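Alpha-toxin (Clostridium novyi, PDB 2VK9) is a large clostridial toxin whose catalytic domain belongs to the GT-A clan of glycosyltransferases and carries a mixed beta sheet among many helices. Local coordinates at residues L360-S373 with F384-L398. Sequence-based numbering, arbitrary orientation.
Sequences LGDIKISQLEILLS and FSNAFIISNNDSLTL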
ATOM      1  N   LEU A 360      11.035   0.391  18.923  1.00 33.14           N
ATOM      2  CA  LEU A 360       9.718  -0.194  18.644  1.00 31.72           C
ATOM      3  C   LEU A 360       9.108  -0.844  19.881  1.00 31.37           C
ATOM      4  O   LEU A 360       7.908  -0.718  20.123  1.00 31.30           O
ATOM      5  CB  LEU A 360       9.791  -1.208  17.505  1.00 31.21           C
ATOM      6  CG  LEU A 360       9.849  -0.675  16.082  1.00 29.55           C
ATOM      7  CD1 LEU A 360      10.242  -1.784  15.126  1.00 27.85           C
ATOM      8  CD2 LEU A 360       8.518  -0.089  15.706  1.00 27.69           C
ATOM      9  N   GLY A 361       9.950  -1.533  20.649  1.00 30.92           N
ATOM     10  CA  GLY A 361       9.528  -2.262  21.836  1.00 30.53           C
ATOM     11  C   GLY A 361       8.541  -3.376  21.555  1.00 30.43           C
ATOM     12  O   GLY A 361       8.531  -3.967  20.468  1.00 30.25           O
ATOM     13  N   ASP A 362       7.711  -3.660  22.555  1.00 30.38           N
ATOM     14  CA  ASP A 362       6.645  -4.649  22.449  1.00 30.30           C
ATOM     15  C   ASP A 362       5.413  -3.924  21.982  1.00 29.68           C
ATOM     16  O   ASP A 362       4.982  -2.969  22.629  1.00 30.21           O
ATOM     17  CB  ASP A 362       6.365  -5.271  23.816  1.00 30.59           C
ATOM     18  CG  ASP A 362       7.625  -5.784  24.494  1.00 32.69           C
ATOM     19  OD1 ASP A 362       8.477  -6.374  23.786  1.00 33.30           O
ATOM     20  OD2 ASP A 362       7.766  -5.596  25.732  1.00 35.33           O
ATOM     21  N   ILE A 363       4.850  -4.362  20.862  1.00 28.80           N
ATOM     22  CA  ILE A 363       3.655  -3.725  20.311  1.00 27.85           C
ATOM     23  C   ILE A 363       2.422  -4.592  20.568  1.00 27.82           C
ATOM     24  O   ILE A 363       2.273  -5.644  19.950  1.00 27.61           O
ATOM     25  CB  ILE A 363       3.808  -3.472  18.790  1.00 27.85           C
ATOM     26  CG1 ILE A 363       5.083  -2.661  18.507  1.00 27.30           C
ATOM     27  CG2 ILE A 363       2.556  -2.797  18.220  1.00 26.91           C
ATOM     28  CD1 ILE A 363       5.582  -2.745  17.072  1.00 27.12           C
ATOM     29  N   LYS A 364       1.544  -4.152  21.471  1.00 27.71           N
ATOM     30  CA  LYS A 364       0.275  -4.862  21.704  1.00 28.09           C
ATOM     31  C   LYS A 364      -0.595  -4.861  20.442  1.00 27.53           C
ATOM     32  O   LYS A 364      -0.816  -3.820  19.839  1.00 27.92           O
ATOM     33  CB  LYS A 364      -0.535  -4.262  22.864  1.00 28.25           C
ATOM     34  CG  LYS A 364       0.223  -3.841  24.101  1.00 29.97           C
ATOM     35  CD  LYS A 364       0.636  -4.999  24.972  1.00 34.02           C
ATOM     36  CE  LYS A 364       1.331  -4.469  26.245  1.00 37.15           C
ATOM     37  NZ  LYS A 364       2.293  -5.456  26.862  1.00 38.72           N
ATOM     38  N   ILE A 365      -1.090  -6.017  20.043  1.00 27.23           N
ATOM     39  CA  ILE A 365      -1.912  -6.082  18.846  1.00 27.38           C
ATOM     40  C   ILE A 365      -2.958  -7.185  18.940  1.00 27.87           C
ATOM     41  O   ILE A 365      -2.651  -8.318  19.321  1.00 28.15           O
ATOM     42  CB  ILE A 365      -1.070  -6.222  17.553  1.00 27.02           C
ATOM     43  CG1 ILE A 365      -1.976  -6.165  16.325  1.00 27.28           C
ATOM     44  CG2 ILE A 365      -0.283  -7.507  17.552  1.00 26.21           C
ATOM     45  CD1 ILE A 365      -1.270  -5.773  15.046  1.00 27.46           C
ATOM     46  N   SER A 366      -4.193  -6.842  18.596  1.00 28.14           N
ATOM     47  CA  SER A 366      -5.279  -7.805  18.600  1.00 28.65           C
ATOM     48  C   SER A 366      -5.154  -8.719  17.381  1.00 29.03           C
ATOM     49  O   SER A 366      -4.775  -8.260  16.304  1.00 29.04           O
ATOM     50  CB  SER A 366      -6.624  -7.076  18.585  1.00 28.34           C
ATOM     51  OG  SER A 366      -7.692  -8.005  18.622  1.00 28.05           O
ATOM     52  N   GLN A 367      -5.474 -10.001  17.551  1.00 29.36           N
ATOM     53  CA  GLN A 367      -5.453 -10.949  16.434  1.00 30.33           C
ATOM     54  C   GLN A 367      -6.503 -10.643  15.354  1.00 30.43           C
ATOM     55  O   GLN A 367      -6.523 -11.282  14.302  1.00 30.67           O
ATOM     56  CB  GLN A 367      -5.616 -12.385  16.930  1.00 30.44           C
ATOM     57  CG  GLN A 367      -6.994 -12.699  17.469  1.00 33.29           C
ATOM     58  CD  GLN A 367      -7.230 -14.194  17.653  1.00 38.34           C
ATOM     59  OE1 GLN A 367      -6.782 -15.032  16.836  1.00 40.28           O
ATOM     60  NE2 GLN A 367      -7.945 -14.543  18.732  1.00 38.03           N
ATOM     61  N   LEU A 368      -7.367  -9.668  15.623  1.00 30.50           N
ATOM     62  CA  LEU A 368      -8.412  -9.264  14.695  1.00 30.33           C
ATOM     63  C   LEU A 368      -7.957  -8.134  13.772  1.00 30.66           C
ATOM     64  O   LEU A 368      -8.484  -7.994  12.668  1.00 30.91           O
ATOM     65  CB  LEU A 368      -9.653  -8.815  15.468  1.00 30.25           C
ATOM     66  CG  LEU A 368     -10.442  -9.821  16.326  1.00 29.80           C
ATOM     67  CD1 LEU A 368     -11.451  -9.086  17.193  1.00 27.74           C
ATOM     68  CD2 LEU A 368     -11.130 -10.889  15.479  1.00 28.61           C
ATOM     69  N   GLU A 369      -6.981  -7.343  14.223  1.00 30.63           N
ATOM     70  CA  GLU A 369      -6.577  -6.107  13.541  1.00 30.79           C
ATOM     71  C   GLU A 369      -5.218  -6.218  12.824  1.00 30.38           C
ATOM     72  O   GLU A 369      -4.474  -7.178  13.006  1.00 30.16           O
ATOM     73  CB  GLU A 369      -6.569  -4.925  14.542  1.00 30.71           C
ATOM     74  CG  GLU A 369      -5.463  -5.001  15.636  1.00 31.51           C
ATOM     75  CD  GLU A 369      -5.566  -3.934  16.772  1.00 31.99           C
ATOM     76  OE1 GLU A 369      -6.300  -2.917  16.628  1.00 33.18           O
ATOM     77  OE2 GLU A 369      -4.889  -4.122  17.821  1.00 32.04           O
ATOM     78  N   ILE A 370      -4.931  -5.239  11.972  1.00 30.23           N
ATOM     79  CA  ILE A 370      -3.566  -4.926  11.567  1.00 29.81           C
ATOM     80  C   ILE A 370      -3.415  -3.479  11.972  1.00 30.23           C
ATOM     81  O   ILE A 370      -4.419  -2.782  12.145  1.00 30.50           O
ATOM     82  CB  ILE A 370      -3.305  -5.084  10.040  1.00 29.95           C
ATOM     83  CG1 ILE A 370      -4.212  -4.161   9.221  1.00 28.64           C
ATOM     84  CG2 ILE A 370      -3.467  -6.549   9.594  1.00 30.30           C
ATOM     85  CD1 ILE A 370      -4.005  -4.276   7.739  1.00 28.85           C
ATOM     86  N   LEU A 371      -2.186  -3.017  12.155  1.00 30.22           N
ATOM     87  CA  LEU A 371      -1.991  -1.604  12.424  1.00 30.43           C
ATOM     88  C   LEU A 371      -1.318  -0.949  11.235  1.00 30.80           C
ATOM     89  O   LEU A 371      -0.441  -1.539  10.602  1.00 31.08           O
ATOM     90  CB  LEU A 371      -1.228  -1.390  13.722  1.00 30.23           C
ATOM     91  CG  LEU A 371      -1.949  -1.966  14.949  1.00 30.40           C
ATOM     92  CD1 LEU A 371      -1.096  -1.820  16.199  1.00 30.39           C
ATOM     93  CD2 LEU A 371      -3.340  -1.360  15.162  1.00 29.26           C
ATOM     94  N   LEU A 372      -1.752   0.260  10.922  1.00 31.09           N
ATOM     95  CA  LEU A 372      -1.354   0.912   9.695  1.00 31.97           C
ATOM     96  C   LEU A 372      -0.965   2.340   9.932  1.00 32.73           C
ATOM     97  O   LEU A 372      -1.530   3.005  10.790  1.00 32.53           O
ATOM     98  CB  LEU A 372      -2.507   0.898   8.704  1.00 31.98           C
ATOM     99  CG  LEU A 372      -2.786  -0.384   7.949  1.00 31.79           C
ATOM    100  CD1 LEU A 372      -4.108  -0.222   7.253  1.00 31.41           C
ATOM    101  CD2 LEU A 372      -1.660  -0.646   6.951  1.00 32.00           C
ATOM    102  N   SER A 373       0.001   2.812   9.154  1.00 34.28           N
ATOM    103  CA  SER A 373       0.358   4.217   9.160  1.00 36.08           C
ATOM    104  C   SER A 373      -0.820   4.993   8.603  1.00 37.70           C
ATOM    105  O   SER A 373      -1.523   4.515   7.705  1.00 37.46           O
ATOM    106  CB  SER A 373       1.604   4.466   8.320  1.00 35.67           C
ATOM    107  OG  SER A 373       1.612   3.624   7.179  1.00 35.87           O
ATOM    108  N   PHE A 384      -4.973   6.082   5.466  1.00 40.39           N
ATOM    109  CA  PHE A 384      -4.151   4.870   5.515  1.00 38.05           C
ATOM    110  C   PHE A 384      -3.045   4.911   4.473  1.00 36.82           C
ATOM    111  O   PHE A 384      -3.270   5.297   3.328  1.00 36.76           O
ATOM    112  CB  PHE A 384      -4.980   3.608   5.268  1.00 37.93           C
ATOM    113  CG  PHE A 384      -5.771   3.133   6.455  1.00 37.09           C
ATOM    114  CD1 PHE A 384      -5.234   3.152   7.735  1.00 36.62           C
ATOM    115  CD2 PHE A 384      -7.050   2.616   6.282  1.00 36.40           C
ATOM    116  CE1 PHE A 384      -5.979   2.697   8.830  1.00 35.88           C
ATOM    117  CE2 PHE A 384      -7.796   2.151   7.369  1.00 35.56           C
ATOM    118  CZ  PHE A 384      -7.263   2.196   8.642  1.00 34.93           C
ATOM    119  N   SER A 385      -1.849   4.519   4.898  1.00 35.14           N
ATOM    120  CA  SER A 385      -0.722   4.284   4.013  1.00 33.44           C
ATOM    121  C   SER A 385      -0.245   2.864   4.265  1.00 32.37           C
ATOM    122  O   SER A 385      -0.296   2.389   5.401  1.00 32.62           O
ATOM    123  CB  SER A 385       0.403   5.255   4.330  1.00 33.42           C
ATOM    124  OG  SER A 385       1.494   5.059   3.454  1.00 33.62           O
ATOM    125  N   ASN A 386       0.213   2.182   3.219  1.00 30.69           N
ATOM    126  CA  ASN A 386       0.760   0.840   3.389  1.00 29.06           C
ATOM    127  C   ASN A 386       2.286   0.837   3.553  1.00 28.12           C
ATOM    128  O   ASN A 386       2.954  -0.168   3.301  1.00 28.00           O
ATOM    129  CB  ASN A 386       0.296  -0.089   2.259  1.00 29.13           C
ATOM    130  CG  ASN A 386       0.892   0.273   0.912  1.00 28.34           C
ATOM    131  OD1 ASN A 386       1.198   1.437   0.649  1.00 27.36           O
ATOM    132  ND2 ASN A 386       1.048  -0.731   0.042  1.00 26.83           N
ATOM    133  N   ALA A 387       2.820   1.972   4.001  1.00 26.86           N
ATOM    134  CA  ALA A 387       4.254   2.145   4.223  1.00 25.60           C
ATOM    135  C   ALA A 387       4.736   1.576   5.554  1.00 24.78           C
ATOM    136  O   ALA A 387       5.929   1.332   5.731  1.00 24.70           O
ATOM    137  CB  ALA A 387       4.613   3.601   4.122  1.00 25.39           C
ATOM    138  N   PHE A 388       3.807   1.388   6.488  1.00 23.98           N
ATOM    139  CA  PHE A 388       4.106   0.844   7.811  1.00 23.14           C
ATOM    140  C   PHE A 388       2.926  -0.014   8.252  1.00 22.96           C
ATOM    141  O   PHE A 388       1.819   0.499   8.449  1.00 23.31           O
ATOM    142  CB  PHE A 388       4.343   1.983   8.798  1.00 22.93           C
ATOM    143  CG  PHE A 388       4.915   1.554  10.120  1.00 21.90           C
ATOM    144  CD1 PHE A 388       6.287   1.422  10.292  1.00 22.11           C
ATOM    145  CD2 PHE A 388       4.092   1.333  11.206  1.00 21.25           C
ATOM    146  CE1 PHE A 388       6.827   1.050  11.523  1.00 20.84           C
ATOM    147  CE2 PHE A 388       4.627   0.959  12.435  1.00 20.76           C
ATOM    148  CZ  PHE A 388       5.990   0.819  12.587  1.00 20.77           C
ATOM    149  N   ILE A 389       3.166  -1.319   8.377  1.00 22.12           N
ATOM    150  CA  ILE A 389       2.131  -2.294   8.684  1.00 21.42           C
ATOM    151  C   ILE A 389       2.586  -3.187   9.822  1.00 21.39           C
ATOM    152  O   ILE A 389       3.696  -3.722   9.792  1.00 21.53           O
ATOM    153  CB  ILE A 389       1.858  -3.214   7.482  1.00 21.43           C
ATOM    154  CG1 ILE A 389       1.678  -2.417   6.187  1.00 21.29           C
ATOM    155  CG2 ILE A 389       0.655  -4.112   7.742  1.00 21.15           C
ATOM    156  CD1 ILE A 389       1.757  -3.295   4.937  1.00 21.34           C
ATOM    157  N   ILE A 390       1.735  -3.361  10.826  1.00 21.09           N
ATOM    158  CA  ILE A 390       2.036  -4.299  11.896  1.00 20.81           C
ATOM    159  C   ILE A 390       0.945  -5.342  11.942  1.00 21.11           C
ATOM    160  O   ILE A 390      -0.227  -4.999  12.036  1.00 21.83           O
ATOM    161  CB  ILE A 390       2.118  -3.615  13.266  1.00 20.63           C
ATOM    162  CG1 ILE A 390       3.200  -2.534  13.267  1.00 20.28           C
ATOM    163  CG2 ILE A 390       2.405  -4.650  14.347  1.00 19.96           C
ATOM    164  CD1 ILE A 390       3.082  -1.571  14.418  1.00 19.49           C
ATOM    165  N   SER A 391       1.329  -6.612  11.868  1.00 21.19           N
ATOM    166  CA  SER A 391       0.380  -7.713  11.934  1.00 21.12           C
ATOM    167  C   SER A 391       1.093  -9.004  12.251  1.00 21.01           C
ATOM    168  O   SER A 391       2.178  -9.234  11.736  1.00 21.19           O
ATOM    169  CB  SER A 391      -0.315  -7.880  10.586  1.00 21.17           C
ATOM    170  OG  SER A 391      -1.034  -9.108  10.521  1.00 22.20           O
ATOM    171  N   ASN A 392       0.483  -9.844  13.085  1.00 21.08           N
ATOM    172  CA  ASN A 392       0.879 -11.255  13.193  1.00 21.30           C
ATOM    173  C   ASN A 392       0.304 -12.057  12.030  1.00 21.79           C
ATOM    174  O   ASN A 392      -0.673 -11.621  11.423  1.00 21.98           O
ATOM    175  CB  ASN A 392       0.480 -11.831  14.548  1.00 20.78           C
ATOM    176  CG  ASN A 392       1.403 -11.367  15.646  1.00 20.15           C
ATOM    177  OD1 ASN A 392       2.601 -11.222  15.416  1.00 22.12           O
ATOM    178  ND2 ASN A 392       0.868 -11.109  16.827  1.00 16.95           N
ATOM    179  N   ASN A 393       0.907 -13.191  11.674  1.00 22.46           N
ATOM    180  CA  ASN A 393       0.452 -13.865  10.449  1.00 23.66           C
ATOM    181  C   ASN A 393      -0.937 -14.494  10.529  1.00 24.26           C
ATOM    182  O   ASN A 393      -1.566 -14.756   9.504  1.00 24.62           O
ATOM    183  CB  ASN A 393       1.489 -14.824   9.845  1.00 23.92           C
ATOM    184  CG  ASN A 393       1.921 -15.917  10.789  1.00 24.26           C
ATOM    185  OD1 ASN A 393       1.110 -16.643  11.350  1.00 26.89           O
ATOM    186  ND2 ASN A 393       3.214 -16.065  10.933  1.00 24.57           N
ATOM    187  N   ASP A 394      -1.411 -14.715  11.752  1.00 24.80           N
ATOM    188  CA  ASP A 394      -2.681 -15.378  11.973  1.00 25.29           C
ATOM    189  C   ASP A 394      -3.799 -14.367  12.185  1.00 25.50           C
ATOM    190  O   ASP A 394      -4.841 -14.694  12.760  1.00 26.10           O
ATOM    191  CB  ASP A 394      -2.576 -16.366  13.142  1.00 25.32           C
ATOM    192  CG  ASP A 394      -2.359 -15.680  14.498  1.00 26.12           C
ATOM    193  OD1 ASP A 394      -2.013 -14.475  14.544  1.00 26.28           O
ATOM    194  OD2 ASP A 394      -2.540 -16.371  15.531  1.00 26.65           O
ATOM    195  N   SER A 395      -3.582 -13.149  11.695  1.00 25.49           N
ATOM    196  CA  SER A 395      -4.539 -12.052  11.834  1.00 25.63           C
ATOM    197  C   SER A 395      -5.720 -12.134  10.868  1.00 25.75           C
ATOM    198  O   SER A 395      -5.565 -12.455   9.688  1.00 25.97           O
ATOM    199  CB  SER A 395      -3.830 -10.708  11.662  1.00 25.59           C
ATOM    200  OG  SER A 395      -4.767  -9.680  11.426  1.00 26.24           O
ATOM    201  N   LEU A 396      -6.898 -11.816  11.389  1.00 26.18           N
ATOM    202  CA  LEU A 396      -8.133 -11.793  10.613  1.00 26.28           C
ATOM    203  C   LEU A 396      -8.127 -10.711   9.527  1.00 26.19           C
ATOM    204  O   LEU A 396      -8.448 -10.996   8.371  1.00 26.43           O
ATOM    205  CB  LEU A 396      -9.338 -11.616  11.538  1.00 26.49           C
ATOM    206  CG  LEU A 396     -10.719 -11.516  10.873  1.00 27.30           C
ATOM    207  CD1 LEU A 396     -11.225 -12.886  10.400  1.00 28.60           C
ATOM    208  CD2 LEU A 396     -11.709 -10.875  11.822  1.00 26.60           C
ATOM    209  N   THR A 397      -7.766  -9.482   9.894  1.00 25.79           N
ATOM    210  CA  THR A 397      -7.679  -8.396   8.910  1.00 25.71           C
ATOM    211  C   THR A 397      -6.650  -8.700   7.809  1.00 25.82           C
ATOM    212  O   THR A 397      -6.841  -8.304   6.662  1.00 25.80           O
ATOM    213  CB  THR A 397      -7.383  -7.031   9.570  1.00 25.58           C
ATOM    214  OG1 THR A 397      -8.405  -6.731  10.521  1.00 25.45           O
ATOM    215  CG2 THR A 397      -7.367  -5.928   8.543  1.00 25.36           C
ATOM    216  N   LEU A 398      -5.574  -9.404   8.163  1.00 25.93           N
ATOM    217  CA  LEU A 398      -4.576  -9.804   7.187  1.00 25.90           C
ATOM    218  C   LEU A 398      -5.165 -10.783   6.179  1.00 26.69           C
ATOM    219  O   LEU A 398      -4.920 -10.663   4.976  1.00 26.68           O
ATOM    220  CB  LEU A 398      -3.349 -10.413   7.863  1.00 25.92           C
ATOM    221  CG  LEU A 398      -2.127 -10.667   6.959  1.00 24.97           C
ATOM    222  CD1 LEU A 398      -1.435  -9.381   6.608  1.00 23.72           C
ATOM    223  CD2 LEU A 398      -1.145 -11.618   7.617  1.00 25.35           C
TER
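Phe384 receives Leu372 over one ring face: CD1 of Leu372 sits 3.8 Å from the ring centroid, 18° off the normal, a CH-pi contact. The pair belongs to the beta hairpin of strands 371-376 and 382-391, at one margin of the mixed sheet of this GT-A-type domain. Ser385 donates its N to Ser373 O and accepts from Ser373 OG through its own O. That hydroxyl, turned between the backbone N and carbonyl carbon of Ser373 (chi1 36°), stands well above the plane of the Ser385 carbonyl. At the end of the corner 386-388, Phe388 O accepts a hydrogen bond from Ser373 N in its carbonyl plane. Strands 371-373 and 389-391 then run antiparallel at 176°, and Leu371 and Ile390 form a hydrogen-bonded pair, Leu371 N to Ile390 O and Ile390 N to Leu371 O both measuring 2.8 Å. Ile389 packs CG1 alongside CD2 of Leu372, and Tyr480 of helix 477-488 touches both residues. From the other face of the sheet Ile390 extends CD1 tip to tip with CD1 of Ile363 (3.8 Å), while its CG2 meets CD1 of Ile365. Ser391 CB abuts Ile370 CG2 at 3.6 Å. The type I turn 392-395 leads into helix 396-422, where Ser395 is the N-cap: its OG donates to Glu369 O and accepts a weak capping bond from Leu398 N. Leu396 N binds Gln367 O nearly straight, in the carbonyl plane, and its CD2 lies beside Leu368 CD2. Finally, Thr397 lays CG2 across Ile370, 3.7 Å from CG1, while its N reaches Leu368 O from above the carbonyl plane at 3.2 Å.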